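Local coordinates for putative polysaccharide binding proteins (DUF1812) (Bacteroides thetaiotaomicron VPI-5482, PDB 3GF8), which is probably an outer-membrane lipoprotein of the FimB/Mfa2 family that takes part in fimbrial assembly, with polysaccharide binding also proposed, at residues F44-Y50 with L94-T100; L101-K107 with G179-H183; R110-I116 with D190-R196; D171-I175 with V210-T214. Numbering follows the deposited sequence.

Contact 4 (171-175 with 210-214) is the buried one, two strands of different sheets meeting through apolar side chains with no hydrogen bond between them. Contact 3 lies about 12 Å from it, centre to centre, and shares its sheet: strand 193-195 pairs with 115-116 on one side and with 170-176 on the other. It mixes backbone pairing and a buried apolar patch with a partly exposed salt bridge. Contact 2 pairs strands 105-108 and 180-182 of a separate three-stranded sheet and touches contact 3 around Asp190. Contact 1 joins two loops far from the chain's centre, mainly by backbone bonds and one tyrosine, and meets contact 2 through Phe44 and Leu101.

Contact 1 of 4, residues F44-Y50 with L94-T100; sequences FDKNGKY and LTPGVST
Two loops meet here, and Tyr50 buries more surface than any other residue of the contact. Its chi1 is t (180°), which lays one ring face on Leu94: CB of Leu94 stands 3.6 Å from the Tyr50 ring centroid, 14° off the normal, a CH-pi contact. The edge of the same ring meets Pro96, with Tyr50 CD2 4.0 Å from Pro96 CD. A water joins the far end, 3.3 Å from Tyr50 OH and 2.9 Å from Leu94 N. Leu94 (m, t) also sends CD1 to Phe44 CZ at 3.8 Å; Phe44 is m.

The backbones are tied by Tyr50 N to Ser99 O (2.8 Å) and Gly97 N to Tyr50 O (2.9 Å). Lys49 (m, m, t, t) runs past Thr100, CD to CG2 3.8 Å, and its NZ bonds Val98 O at 3.3 Å. Each loop is braced internally: a type I turn spans Asp45 to Gly48, with Lys49 N on Asp45 OD1 (3.0 Å), while Ser99, chi1 m, takes Thr95 N on OG (2.7 Å).

This is a beta-hairpin tip packed against a connecting loop: 44-50 links strand 38-44 to strand 50-57, and the loop 94-100 leads from strand 89-91 to strand 105-108.

Contact 2 of 4, residues L101-K107 with G179-H183; sequences LTDLKLK and GHLGH
His183, chi1 p, lays one ring face over Leu101, whose CB is 4.0 Å from the His183 ring centroid in a CH-pi contact; Thr102 CG2 reaches His183 CE1 at 3.8 Å. His180 (t) does the same further along, with Lys107 CE 3.9 Å from the His180 ring centroid and almost on the normal. The Lys107 chain is t, t to chi2 and bends at chi3 (-96°) to get there.

Between these rings the backbones run antiparallel, strand axes 4.7 Å apart at 165°. Leu106 and Leu181 form the hydrogen-bonded pair: Leu106 N to Leu181 O 3.0 Å, Leu181 N to Leu106 O 2.8 Å. Lys107 faces His180 as a non-hydrogen-bonded pair. Beyond, where residues 101-103 form a 3-10 turn, a water bridges Leu104 O (2.8 Å) and His183 N (2.9 Å).

In this small antiparallel sheet, strand 105-108 is central, between 89-91 and 180-182; Leu106 and Leu181 pack on Trp82 of strand 75-83.

Contact 3 of 4, residues R110-I116 with D190-R196; sequences REASLII and DDVLSFR
Leu193, Ile116 and Phe195 make the apolar centre. Leu193 (m, t) puts CD1 4.1 Å from Ile116 CG1 and CD2 4.0 Å from Leu114 CB; Ile116 (m, m) sets CB 3.8 Å from Phe195 CD2, Phe195 being m. Leu108 of strand 105-108 covers Ile116, Leu193 and Phe195.

Around this core the backbones pair in parallel, Ile115 beside Ser194 and Ile116 beside Phe195, each with CA atoms 4.8 Å apart. The bonds are Ser194 N to Leu114 O (3.0 Å), Ile116 N to Ser194 O (2.9 Å) and Arg196 N to Ile116 O (2.9 Å). A type I turn from Glu111 to Leu114 leads in, and Ser113 OG accepts Ile115 N at 3.2 Å in an ST turn. On the Ile115 face, Ile115 CD1 lies over the Arg196 guanidinium, 3.5 Å from NH1; Arg196 NE bonds Ser194 OG (2.9 Å), which also bonds Glu173.

At the polar edge Arg110 (p, m, m) curls back to Asp190 (t) in a two-pronged salt bridge, NH1 to OD1 2.9 Å and NH2 to OD2 2.7 Å. A water links Arg110 NH1 (2.7 Å) to Asp191 OD2 (2.6 Å).

What results is a parallel edge pair in a mixed five-stranded beta sheet.

Contact 4 of 4, residues D171-I175 with V210-T214; sequences DYEII and VDMNT
Strands 171-175 and 210-214 face each other without pairing: their axes come within 8.2 Å and run nearly parallel, 20° apart (signed crossing -20°). Both are extended, so alternate side chains point across, Tyr172 and Ile174 from one strand, Val210, Met212 and Thr214 from the other. Tyr172 lies opposite Val210, their CA atoms 8.3 Å apart, and Ile174 opposite Thr214.

The one aromatic interaction is CH-pi. Tyr172, chi1 m and chi2 82°, turns a ring face to Val210 (m), whose CG1 is 4.0 Å from the Tyr172 centroid and 14° off the normal.

Aliphatic contacts centre on Met212, modelled as selenomethionine. With chi angles m, t, p it reaches between Tyr172 and Ile174: SE is 4.2 Å from Tyr172 CB, and CE is 3.9 Å from Ile174 CG1. Ile174 (m, t) then meets Thr214 (t), CG2 to CB 4.2 Å.

Polar groups look elsewhere: Tyr172 OH bonds Met167 O, and Thr214 OG1 bonds Asn178. Val152 and Phe154 of strand 139-158 pack on both Ile174 and Met212.

With no hydrogen bond crossing the gap, the two sheets are held face to face here by side-chain packing, as in the core of a beta sandwich.

Contact 1 of 4, residues F44-Y50 with L94-T100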
loop_
_atom_site.group_PDB
_atom_site.type_symbol
_atom_site.label_atom_id
_atom_site.label_comp_id
_atom_site.label_asym_id
_atom_site.label_seq_id
_atom_site.Cartn_x
_atom_site.Cartn_y
_atom_site.Cartn_z
ATOM N N PHE A 44 17.800 4.584 15.707
ATOM C CA PHE A 44 17.761 5.787 16.500
ATOM C C PHE A 44 18.170 5.396 17.927
ATOM O O PHE A 44 17.985 4.259 18.340
ATOM C CB PHE A 44 16.341 6.360 16.495
ATOM C CG PHE A 44 15.866 6.800 15.141
ATOM C CD1 PHE A 44 15.264 5.904 14.279
ATOM C CD2 PHE A 44 16.028 8.118 14.724
ATOM C CE1 PHE A 44 14.833 6.319 13.012
ATOM C CE2 PHE A 44 15.596 8.531 13.474
ATOM C CZ PHE A 44 15.003 7.630 12.617
ATOM N N ASP A 45 18.687 6.347 18.684
ATOM C CA ASP A 45 19.206 6.059 20.026
ATOM C C ASP A 45 18.186 6.252 21.135
ATOM O O ASP A 45 16.998 6.441 20.861
ATOM C CB ASP A 45 20.427 6.931 20.286
ATOM C CG ASP A 45 20.089 8.422 20.459
ATOM O OD1 ASP A 45 18.925 8.827 20.729
ATOM O OD2 ASP A 45 21.039 9.182 20.305
ATOM N N LYS A 46 18.675 6.185 22.381
ATOM C CA LYS A 46 17.868 6.380 23.587
ATOM C C LYS A 46 17.043 7.661 23.450
ATOM O O LYS A 46 15.811 7.660 23.577
ATOM C CB LYS A 46 18.784 6.475 24.811
ATOM N N ASN A 47 17.742 8.736 23.106
ATOM C CA ASN A 47 17.138 10.051 22.914
ATOM C C ASN A 47 16.253 10.233 21.670
ATOM O O ASN A 47 15.685 11.319 21.492
ATOM C CB ASN A 47 18.247 11.110 22.871
ATOM C CG ASN A 47 19.219 10.985 24.034
ATOM O OD1 ASN A 47 18.843 10.560 25.139
ATOM N ND2 ASN A 47 20.476 11.347 23.791
ATOM N N GLY A 48 16.133 9.220 20.805
ATOM C CA GLY A 48 15.355 9.359 19.557
ATOM C C GLY A 48 16.098 10.033 18.396
ATOM O O GLY A 48 15.508 10.306 17.345
ATOM N N LYS A 49 17.388 10.283 18.591
ATOM C CA LYS A 49 18.268 10.834 17.565
ATOM C C LYS A 49 18.769 9.732 16.633
ATOM O O LYS A 49 19.158 8.663 17.056
ATOM C CB LYS A 49 19.486 11.529 18.181
ATOM C CG LYS A 49 19.165 12.674 19.141
ATOM C CD LYS A 49 18.771 13.934 18.407
ATOM C CE LYS A 49 18.593 15.086 19.370
ATOM N NZ LYS A 49 18.421 16.326 18.583
ATOM N N TYR A 50 18.766 10.048 15.358
ATOM C CA TYR A 50 19.206 9.165 14.314
ATOM C C TYR A 50 20.654 8.797 14.478
ATOM O O TYR A 50 21.484 9.649 14.747
ATOM C CB TYR A 50 19.049 9.901 12.992
ATOM C CG TYR A 50 19.450 9.175 11.764
ATOM C CD1 TYR A 50 18.735 8.084 11.327
ATOM C CD2 TYR A 50 20.518 9.630 10.978
ATOM C CE1 TYR A 50 19.073 7.451 10.147
ATOM C CE2 TYR A 50 20.857 9.007 9.811
ATOM C CZ TYR A 50 20.117 7.913 9.395
ATOM O OH TYR A 50 20.415 7.277 8.219
ATOM N N LEU A 94 18.582 12.007 6.748
ATOM C CA LEU A 94 18.706 12.418 8.137
ATOM C C LEU A 94 20.173 12.660 8.471
ATOM O O LEU A 94 21.085 12.131 7.831
ATOM C CB LEU A 94 18.105 11.327 9.044
ATOM C CG LEU A 94 16.587 11.078 8.950
ATOM C CD1 LEU A 94 16.134 10.243 10.137
ATOM C CD2 LEU A 94 15.707 12.326 8.836
ATOM N N THR A 95 20.405 13.446 9.495
ATOM C CA THR A 95 21.772 13.705 9.939
ATOM C C THR A 95 22.025 13.011 11.279
ATOM O O THR A 95 21.284 13.243 12.242
ATOM C CB THR A 95 22.056 15.208 10.020
ATOM O OG1 THR A 95 21.892 15.779 8.709
ATOM C CG2 THR A 95 23.474 15.454 10.526
ATOM N N PRO A 96 23.035 12.130 11.328
ATOM C CA PRO A 96 23.393 11.449 12.581
ATOM C C PRO A 96 23.600 12.444 13.735
ATOM O O PRO A 96 24.283 13.456 13.578
ATOM C CB PRO A 96 24.693 10.707 12.235
ATOM C CG PRO A 96 24.558 10.423 10.767
ATOM C CD PRO A 96 23.847 11.651 10.200
ATOM N N GLY A 97 22.927 12.182 14.853
ATOM C CA GLY A 97 23.102 12.965 16.066
ATOM C C GLY A 97 22.308 14.242 16.089
ATOM O O GLY A 97 22.342 14.969 17.095
ATOM N N VAL A 98 21.599 14.527 14.994
ATOM C CA VAL A 98 20.857 15.783 14.849
ATOM C C VAL A 98 19.378 15.455 14.578
ATOM O O VAL A 98 18.506 15.859 15.350
ATOM C CB VAL A 98 21.503 16.704 13.789
ATOM C CG1 VAL A 98 20.665 17.973 13.575
ATOM C CG2 VAL A 98 22.966 17.094 14.221
ATOM N N SER A 99 19.101 14.655 13.553
ATOM C CA SER A 99 17.713 14.332 13.200
ATOM C C SER A 99 17.036 13.363 14.175
ATOM O O SER A 99 17.689 12.633 14.880
ATOM C CB SER A 99 17.666 13.742 11.781
ATOM O OG SER A 99 18.430 14.548 10.881
ATOM N N THR A 100 15.702 13.359 14.194
ATOM C CA THR A 100 14.918 12.416 14.988
ATOM C C THR A 100 13.851 11.772 14.092
ATOM O O THR A 100 13.712 12.172 12.920
ATOM C CB THR A 100 14.232 13.139 16.129
ATOM O OG1 THR A 100 13.257 14.033 15.589
ATOM C CG2 THR A 100 15.252 13.944 16.950
HETATM O O HOH W 1 18.615 9.137 6.248
#

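Contact 2 of 4, residues L101-K107 with G179-H183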
loop_
_atom_site.group_PDB
_atom_site.type_symbol
_atom_site.label_atom_id
_atom_site.label_comp_id
_atom_site.label_asym_id
_atom_site.label_seq_id
_atom_site.Cartn_x
_atom_site.Cartn_y
_atom_site.Cartn_z
ATOM N N LEU A 101 13.116 10.794 14.643
ATOM C CA LEU A 101 12.091 10.035 13.907
ATOM C C LEU A 101 11.120 10.905 13.135
ATOM O O LEU A 101 10.817 10.606 12.003
ATOM C CB LEU A 101 11.257 9.139 14.846
ATOM C CG LEU A 101 11.705 7.689 15.055
ATOM C CD1 LEU A 101 10.868 7.080 16.158
ATOM C CD2 LEU A 101 11.590 6.858 13.777
ATOM N N THR A 102 10.644 11.986 13.746
ATOM C CA THR A 102 9.616 12.785 13.096
ATOM C C THR A 102 10.154 13.460 11.840
ATOM O O THR A 102 9.364 13.904 11.009
ATOM C CB THR A 102 9.005 13.813 14.061
ATOM O OG1 THR A 102 10.007 14.768 14.458
ATOM C CG2 THR A 102 8.417 13.113 15.340
ATOM N N ASP A 103 11.484 13.544 11.683
ATOM C CA ASP A 103 12.084 14.058 10.442
ATOM C C ASP A 103 11.994 13.106 9.251
ATOM O O ASP A 103 12.237 13.522 8.101
ATOM C CB ASP A 103 13.572 14.374 10.631
ATOM C CG ASP A 103 13.813 15.557 11.556
ATOM O OD1 ASP A 103 13.001 16.494 11.548
ATOM O OD2 ASP A 103 14.814 15.549 12.303
ATOM N N LEU A 104 11.756 11.826 9.532
ATOM C CA LEU A 104 11.778 10.774 8.509
ATOM C C LEU A 104 10.418 10.711 7.810
ATOM O O LEU A 104 9.387 10.450 8.450
ATOM C CB LEU A 104 12.093 9.399 9.126
ATOM C CG LEU A 104 12.344 8.270 8.123
ATOM C CD1 LEU A 104 13.518 8.648 7.304
ATOM C CD2 LEU A 104 12.589 6.921 8.782
ATOM N N LYS A 105 10.417 10.973 6.505
ATOM C CA LYS A 105 9.174 11.002 5.757
ATOM C C LYS A 105 9.445 10.393 4.402
ATOM O O LYS A 105 10.528 10.531 3.884
ATOM C CB LYS A 105 8.715 12.433 5.590
ATOM C CG LYS A 105 8.633 13.203 6.899
ATOM C CD LYS A 105 8.138 14.601 6.679
ATOM C CE LYS A 105 7.875 15.253 8.003
ATOM N NZ LYS A 105 7.859 16.687 7.834
ATOM N N LEU A 106 8.440 9.742 3.835
ATOM C CA LEU A 106 8.547 9.103 2.543
ATOM C C LEU A 106 7.479 9.773 1.695
ATOM O O LEU A 106 6.328 9.930 2.122
ATOM C CB LEU A 106 8.340 7.611 2.682
ATOM C CG LEU A 106 8.430 6.715 1.423
ATOM C CD1 LEU A 106 8.901 5.319 1.756
ATOM C CD2 LEU A 106 7.110 6.639 0.743
ATOM N N LYS A 107 7.869 10.226 0.514
ATOM C CA LYS A 107 6.914 10.878 -0.368
ATOM C C LYS A 107 6.935 10.213 -1.736
ATOM O O LYS A 107 7.994 10.017 -2.320
ATOM C CB LYS A 107 7.195 12.375 -0.452
ATOM C CG LYS A 107 6.212 13.085 -1.335
ATOM C CD LYS A 107 6.529 14.546 -1.515
ATOM C CE LYS A 107 5.728 15.405 -0.539
ATOM N NZ LYS A 107 6.065 16.847 -0.649
ATOM N N GLY A 179 -0.016 10.186 -0.444
ATOM C CA GLY A 179 1.334 10.012 -0.977
ATOM C C GLY A 179 2.468 10.462 -0.067
ATOM O O GLY A 179 3.625 10.509 -0.515
ATOM N N HIS A 180 2.181 10.775 1.199
ATOM C CA HIS A 180 3.234 11.287 2.117
ATOM C C HIS A 180 3.132 10.577 3.481
ATOM O O HIS A 180 2.208 10.823 4.249
ATOM C CB HIS A 180 3.103 12.808 2.267
ATOM C CG HIS A 180 4.345 13.504 2.730
ATOM N ND1 HIS A 180 4.329 14.804 3.186
ATOM C CD2 HIS A 180 5.632 13.085 2.823
ATOM C CE1 HIS A 180 5.561 15.165 3.505
ATOM N NE2 HIS A 180 6.366 14.136 3.312
ATOM N N LEU A 181 4.062 9.666 3.752
ATOM C CA LEU A 181 3.969 8.820 4.941
ATOM C C LEU A 181 5.005 9.230 5.991
ATOM O O LEU A 181 6.167 9.383 5.693
ATOM C CB LEU A 181 4.135 7.347 4.560
ATOM C CG LEU A 181 3.134 6.851 3.511
ATOM C CD1 LEU A 181 3.385 5.419 3.149
ATOM C CD2 LEU A 181 1.672 7.121 3.991
ATOM N N GLY A 182 4.555 9.372 7.229
ATOM C CA GLY A 182 5.437 9.639 8.346
ATOM C C GLY A 182 6.133 8.396 8.855
ATOM O O GLY A 182 5.846 7.270 8.419
ATOM N N HIS A 183 7.035 8.599 9.811
ATOM C CA HIS A 183 7.819 7.495 10.418
ATOM C C HIS A 183 6.951 6.451 11.129
ATOM O O HIS A 183 7.410 5.321 11.392
ATOM C CB HIS A 183 8.782 8.066 11.465
ATOM C CG HIS A 183 8.077 8.547 12.685
ATOM N ND1 HIS A 183 7.496 9.799 12.762
ATOM C CD2 HIS A 183 7.795 7.920 13.847
ATOM C CE1 HIS A 183 6.922 9.932 13.945
ATOM N NE2 HIS A 183 7.084 8.803 14.617
HETATM O O HOH W 2 7.539 11.397 10.357
HETATM O O HOH W 3 8.772 7.976 7.108
#

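Contact 3 of 4, residues R110-I116 with D190-R196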
loop_
_atom_site.group_PDB
_atom_site.type_symbol
_atom_site.label_atom_id
_atom_site.label_comp_id
_atom_site.label_asym_id
_atom_site.label_seq_id
_atom_site.Cartn_x
_atom_site.Cartn_y
_atom_site.Cartn_z
ATOM N N ARG A 110 5.937 12.839 -7.655
ATOM C CA ARG A 110 4.959 13.299 -8.646
ATOM C C ARG A 110 5.453 14.535 -9.403
ATOM O O ARG A 110 6.295 15.278 -8.939
ATOM C CB ARG A 110 3.585 13.567 -8.036
ATOM C CG ARG A 110 3.445 14.918 -7.263
ATOM C CD ARG A 110 4.481 15.052 -6.139
ATOM N NE ARG A 110 4.295 14.051 -5.082
ATOM C CZ ARG A 110 3.572 14.240 -3.969
ATOM N NH1 ARG A 110 2.952 15.397 -3.756
ATOM N NH2 ARG A 110 3.455 13.260 -3.065
ATOM N N GLU A 111 4.902 14.730 -10.577
ATOM C CA GLU A 111 5.082 15.925 -11.365
ATOM C C GLU A 111 4.048 16.969 -10.986
ATOM O O GLU A 111 3.130 16.661 -10.233
ATOM C CB GLU A 111 4.821 15.573 -12.804
ATOM C CG GLU A 111 5.799 14.604 -13.435
ATOM C CD GLU A 111 5.475 14.442 -14.937
ATOM O OE1 GLU A 111 4.269 14.652 -15.311
ATOM O OE2 GLU A 111 6.422 14.122 -15.714
ATOM N N ALA A 112 4.143 18.170 -11.580
ATOM C CA ALA A 112 3.209 19.273 -11.283
ATOM C C ALA A 112 1.786 18.869 -11.472
ATOM O O ALA A 112 0.906 19.378 -10.756
ATOM C CB ALA A 112 3.479 20.537 -12.151
ATOM N N SER A 113 1.529 17.994 -12.447
ATOM C CA SER A 113 0.153 17.571 -12.703
ATOM C C SER A 113 -0.491 16.731 -11.587
ATOM O O SER A 113 -1.673 16.506 -11.608
ATOM C CB SER A 113 0.088 16.752 -13.981
ATOM O OG SER A 113 0.542 15.439 -13.744
ATOM N N LEU A 114 0.290 16.216 -10.651
ATOM C CA LEU A 114 -0.239 15.348 -9.596
ATOM C C LEU A 114 -0.907 14.050 -10.085
ATOM O O LEU A 114 -1.679 13.444 -9.356
ATOM C CB LEU A 114 -1.222 16.118 -8.724
ATOM C CG LEU A 114 -0.750 17.485 -8.237
ATOM C CD1 LEU A 114 -1.886 18.039 -7.453
ATOM C CD2 LEU A 114 0.547 17.374 -7.390
ATOM N N ILE A 115 -0.607 13.634 -11.305
ATOM C CA ILE A 115 -1.095 12.370 -11.854
ATOM C C ILE A 115 -0.025 11.309 -11.674
ATOM O O ILE A 115 1.119 11.523 -11.998
ATOM C CB ILE A 115 -1.380 12.499 -13.343
ATOM C CG1 ILE A 115 -2.492 13.505 -13.548
ATOM C CG2 ILE A 115 -1.742 11.160 -13.952
ATOM C CD1 ILE A 115 -2.724 13.921 -15.010
ATOM N N ILE A 116 -0.398 10.169 -11.145
ATOM C CA ILE A 116 0.507 9.023 -11.017
ATOM C C ILE A 116 -0.069 7.923 -11.909
ATOM O O ILE A 116 -1.197 7.531 -11.695
ATOM C CB ILE A 116 0.514 8.512 -9.556
ATOM C CG1 ILE A 116 0.953 9.636 -8.602
ATOM C CG2 ILE A 116 1.389 7.228 -9.419
ATOM C CD1 ILE A 116 2.447 9.904 -8.624
ATOM N N ASP A 190 -0.515 16.496 2.317
ATOM C CA ASP A 190 0.065 16.384 0.975
ATOM C C ASP A 190 -0.977 16.860 -0.007
ATOM O O ASP A 190 -2.126 17.077 0.373
ATOM C CB ASP A 190 0.507 14.936 0.690
ATOM C CG ASP A 190 1.455 14.815 -0.531
ATOM O OD1 ASP A 190 1.877 15.842 -1.101
ATOM O OD2 ASP A 190 1.763 13.676 -0.947
ATOM N N ASP A 191 -0.571 17.093 -1.250
ATOM C CA ASP A 191 -1.540 17.322 -2.317
ATOM C C ASP A 191 -2.352 16.088 -2.552
ATOM O O ASP A 191 -1.901 14.991 -2.252
ATOM C CB ASP A 191 -0.823 17.676 -3.614
ATOM C CG ASP A 191 -0.168 19.029 -3.543
ATOM O OD1 ASP A 191 -0.858 19.966 -3.103
ATOM O OD2 ASP A 191 1.017 19.163 -3.898
ATOM N N VAL A 192 -3.555 16.291 -3.107
ATOM C CA VAL A 192 -4.366 15.198 -3.640
ATOM C C VAL A 192 -3.833 14.739 -4.997
ATOM O O VAL A 192 -3.655 15.547 -5.918
ATOM C CB VAL A 192 -5.837 15.628 -3.780
ATOM C CG1 VAL A 192 -6.718 14.504 -4.429
ATOM C CG2 VAL A 192 -6.371 16.042 -2.411
ATOM N N LEU A 193 -3.613 13.430 -5.103
ATOM C CA LEU A 193 -3.099 12.811 -6.297
ATOM C C LEU A 193 -4.232 12.069 -7.038
ATOM O O LEU A 193 -5.201 11.605 -6.411
ATOM C CB LEU A 193 -1.963 11.842 -5.940
ATOM C CG LEU A 193 -0.769 12.378 -5.141
ATOM C CD1 LEU A 193 0.217 11.248 -4.874
ATOM C CD2 LEU A 193 -0.083 13.611 -5.813
ATOM N N SER A 194 -4.096 12.019 -8.369
ATOM C CA SER A 194 -4.943 11.259 -9.292
ATOM C C SER A 194 -4.167 10.034 -9.785
ATOM O O SER A 194 -3.245 10.143 -10.591
ATOM C CB SER A 194 -5.349 12.147 -10.479
ATOM O OG SER A 194 -6.217 11.474 -11.397
ATOM N N PHE A 195 -4.490 8.866 -9.234
ATOM C CA PHE A 195 -3.855 7.634 -9.668
ATOM C C PHE A 195 -4.652 7.126 -10.831
ATOM O O PHE A 195 -5.878 7.013 -10.728
ATOM C CB PHE A 195 -3.837 6.590 -8.554
ATOM C CG PHE A 195 -3.024 6.995 -7.345
ATOM C CD1 PHE A 195 -3.579 7.798 -6.353
ATOM C CD2 PHE A 195 -1.707 6.572 -7.187
ATOM C CE1 PHE A 195 -2.837 8.158 -5.237
ATOM C CE2 PHE A 195 -0.958 6.929 -6.066
ATOM C CZ PHE A 195 -1.527 7.725 -5.092
ATOM N N ARG A 196 -3.965 6.813 -11.925
ATOM C CA ARG A 196 -4.622 6.405 -13.157
ATOM C C ARG A 196 -4.048 5.126 -13.678
ATOM O O ARG A 196 -2.979 4.768 -13.274
ATOM C CB ARG A 196 -4.415 7.482 -14.201
ATOM C CG ARG A 196 -5.044 8.750 -13.751
ATOM C CD ARG A 196 -4.996 9.847 -14.766
ATOM N NE ARG A 196 -5.587 11.018 -14.142
ATOM C CZ ARG A 196 -5.879 12.144 -14.771
ATOM N NH1 ARG A 196 -5.672 12.244 -16.058
ATOM N NH2 ARG A 196 -6.419 13.167 -14.113
HETATM O O HOH W 4 3.124 17.884 -4.866
#

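Contact 4 of 4, residues D171-I175 with V210-T214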
loop_
_atom_site.group_PDB
_atom_site.type_symbol
_atom_site.label_atom_id
_atom_site.label_comp_id
_atom_site.label_asym_id
_atom_site.label_seq_id
_atom_site.Cartn_x
_atom_site.Cartn_y
_atom_site.Cartn_z
ATOM N N ASP A 171 -12.001 7.818 -18.867
ATOM C CA ASP A 171 -10.837 7.859 -18.004
ATOM C C ASP A 171 -11.165 7.425 -16.562
ATOM O O ASP A 171 -12.307 7.585 -16.085
ATOM C CB ASP A 171 -10.285 9.266 -17.939
ATOM C CG ASP A 171 -9.738 9.738 -19.260
ATOM O OD1 ASP A 171 -9.326 8.878 -20.102
ATOM O OD2 ASP A 171 -9.745 10.985 -19.434
ATOM N N TYR A 172 -10.129 6.943 -15.877
ATOM C CA TYR A 172 -10.237 6.283 -14.583
ATOM C C TYR A 172 -9.238 6.871 -13.639
ATOM O O TYR A 172 -8.045 6.962 -13.979
ATOM C CB TYR A 172 -9.914 4.817 -14.730
ATOM C CG TYR A 172 -10.709 4.148 -15.798
ATOM C CD1 TYR A 172 -10.320 4.230 -17.139
ATOM C CD2 TYR A 172 -11.881 3.473 -15.483
ATOM C CE1 TYR A 172 -11.084 3.621 -18.140
ATOM C CE2 TYR A 172 -12.599 2.834 -16.439
ATOM C CZ TYR A 172 -12.213 2.944 -17.787
ATOM O OH TYR A 172 -12.970 2.326 -18.752
ATOM N N GLU A 173 -9.729 7.241 -12.454
ATOM C CA GLU A 173 -8.913 7.773 -11.402
ATOM C C GLU A 173 -9.262 7.223 -10.018
ATOM O O GLU A 173 -10.438 7.030 -9.686
ATOM C CB GLU A 173 -9.115 9.293 -11.296
ATOM C CG GLU A 173 -8.949 10.096 -12.556
ATOM C CD GLU A 173 -9.340 11.538 -12.291
ATOM O OE1 GLU A 173 -8.512 12.305 -11.729
ATOM O OE2 GLU A 173 -10.498 11.884 -12.605
ATOM N N ILE A 174 -8.225 7.025 -9.216
ATOM C CA ILE A 174 -8.342 6.863 -7.779
ATOM C C ILE A 174 -7.743 8.172 -7.244
ATOM O O ILE A 174 -6.634 8.546 -7.655
ATOM C CB ILE A 174 -7.574 5.615 -7.284
ATOM C CG1 ILE A 174 -8.269 4.339 -7.817
ATOM C CG2 ILE A 174 -7.487 5.606 -5.768
ATOM C CD1 ILE A 174 -7.675 3.016 -7.370
ATOM N N ILE A 175 -8.489 8.879 -6.391
ATOM C CA ILE A 175 -8.117 10.224 -5.923
ATOM C C ILE A 175 -7.920 10.209 -4.413
ATOM O O ILE A 175 -8.794 9.848 -3.681
ATOM C CB ILE A 175 -9.170 11.290 -6.334
ATOM C CG1 ILE A 175 -9.274 11.322 -7.863
ATOM C CG2 ILE A 175 -8.803 12.695 -5.740
ATOM C CD1 ILE A 175 -10.507 12.031 -8.454
ATOM N N VAL A 210 -8.996 -2.393 -16.199
ATOM C CA VAL A 210 -7.848 -1.485 -16.015
ATOM C C VAL A 210 -7.113 -1.875 -14.757
ATOM O O VAL A 210 -7.744 -2.214 -13.750
ATOM C CB VAL A 210 -8.285 0.007 -15.879
ATOM C CG1 VAL A 210 -8.900 0.528 -17.173
ATOM C CG2 VAL A 210 -9.255 0.192 -14.791
ATOM N N ASP A 211 -5.784 -1.843 -14.787
ATOM C CA ASP A 211 -5.009 -2.061 -13.580
ATOM C C ASP A 211 -4.463 -0.757 -13.122
ATOM O O ASP A 211 -3.814 -0.039 -13.897
ATOM C CB ASP A 211 -3.816 -2.986 -13.785
ATOM C CG ASP A 211 -4.210 -4.443 -13.946
ATOM O OD1 ASP A 211 -5.352 -4.786 -13.601
ATOM O OD2 ASP A 211 -3.357 -5.246 -14.426
HETATM N N MSE A 212 -4.680 -0.496 -11.839
HETATM C CA MSE A 212 -4.250 0.723 -11.158
HETATM C C MSE A 212 -3.536 0.372 -9.881
HETATM O O MSE A 212 -3.692 -0.736 -9.362
HETATM C CB MSE A 212 -5.498 1.508 -10.777
HETATM C CG MSE A 212 -6.442 1.676 -11.981
HETATM SE SE MSE A 212 -7.975 2.823 -11.644
HETATM C CE MSE A 212 -7.138 4.443 -11.529
ATOM N N ASN A 213 -2.804 1.325 -9.322
ATOM C CA ASN A 213 -2.340 1.189 -7.938
ATOM C C ASN A 213 -2.360 2.487 -7.125
ATOM O O ASN A 213 -2.332 3.566 -7.663
ATOM C CB ASN A 213 -0.977 0.459 -7.805
ATOM C CG ASN A 213 0.195 1.124 -8.537
ATOM O OD1 ASN A 213 1.324 0.595 -8.497
ATOM N ND2 ASN A 213 -0.047 2.214 -9.231
ATOM N N THR A 214 -2.421 2.368 -5.812
ATOM C CA THR A 214 -2.367 3.564 -5.003
ATOM C C THR A 214 -1.555 3.294 -3.751
ATOM O O THR A 214 -1.075 2.188 -3.535
ATOM C CB THR A 214 -3.792 4.078 -4.642
ATOM O OG1 THR A 214 -3.684 5.365 -4.026
ATOM C CG2 THR A 214 -4.526 3.075 -3.710
#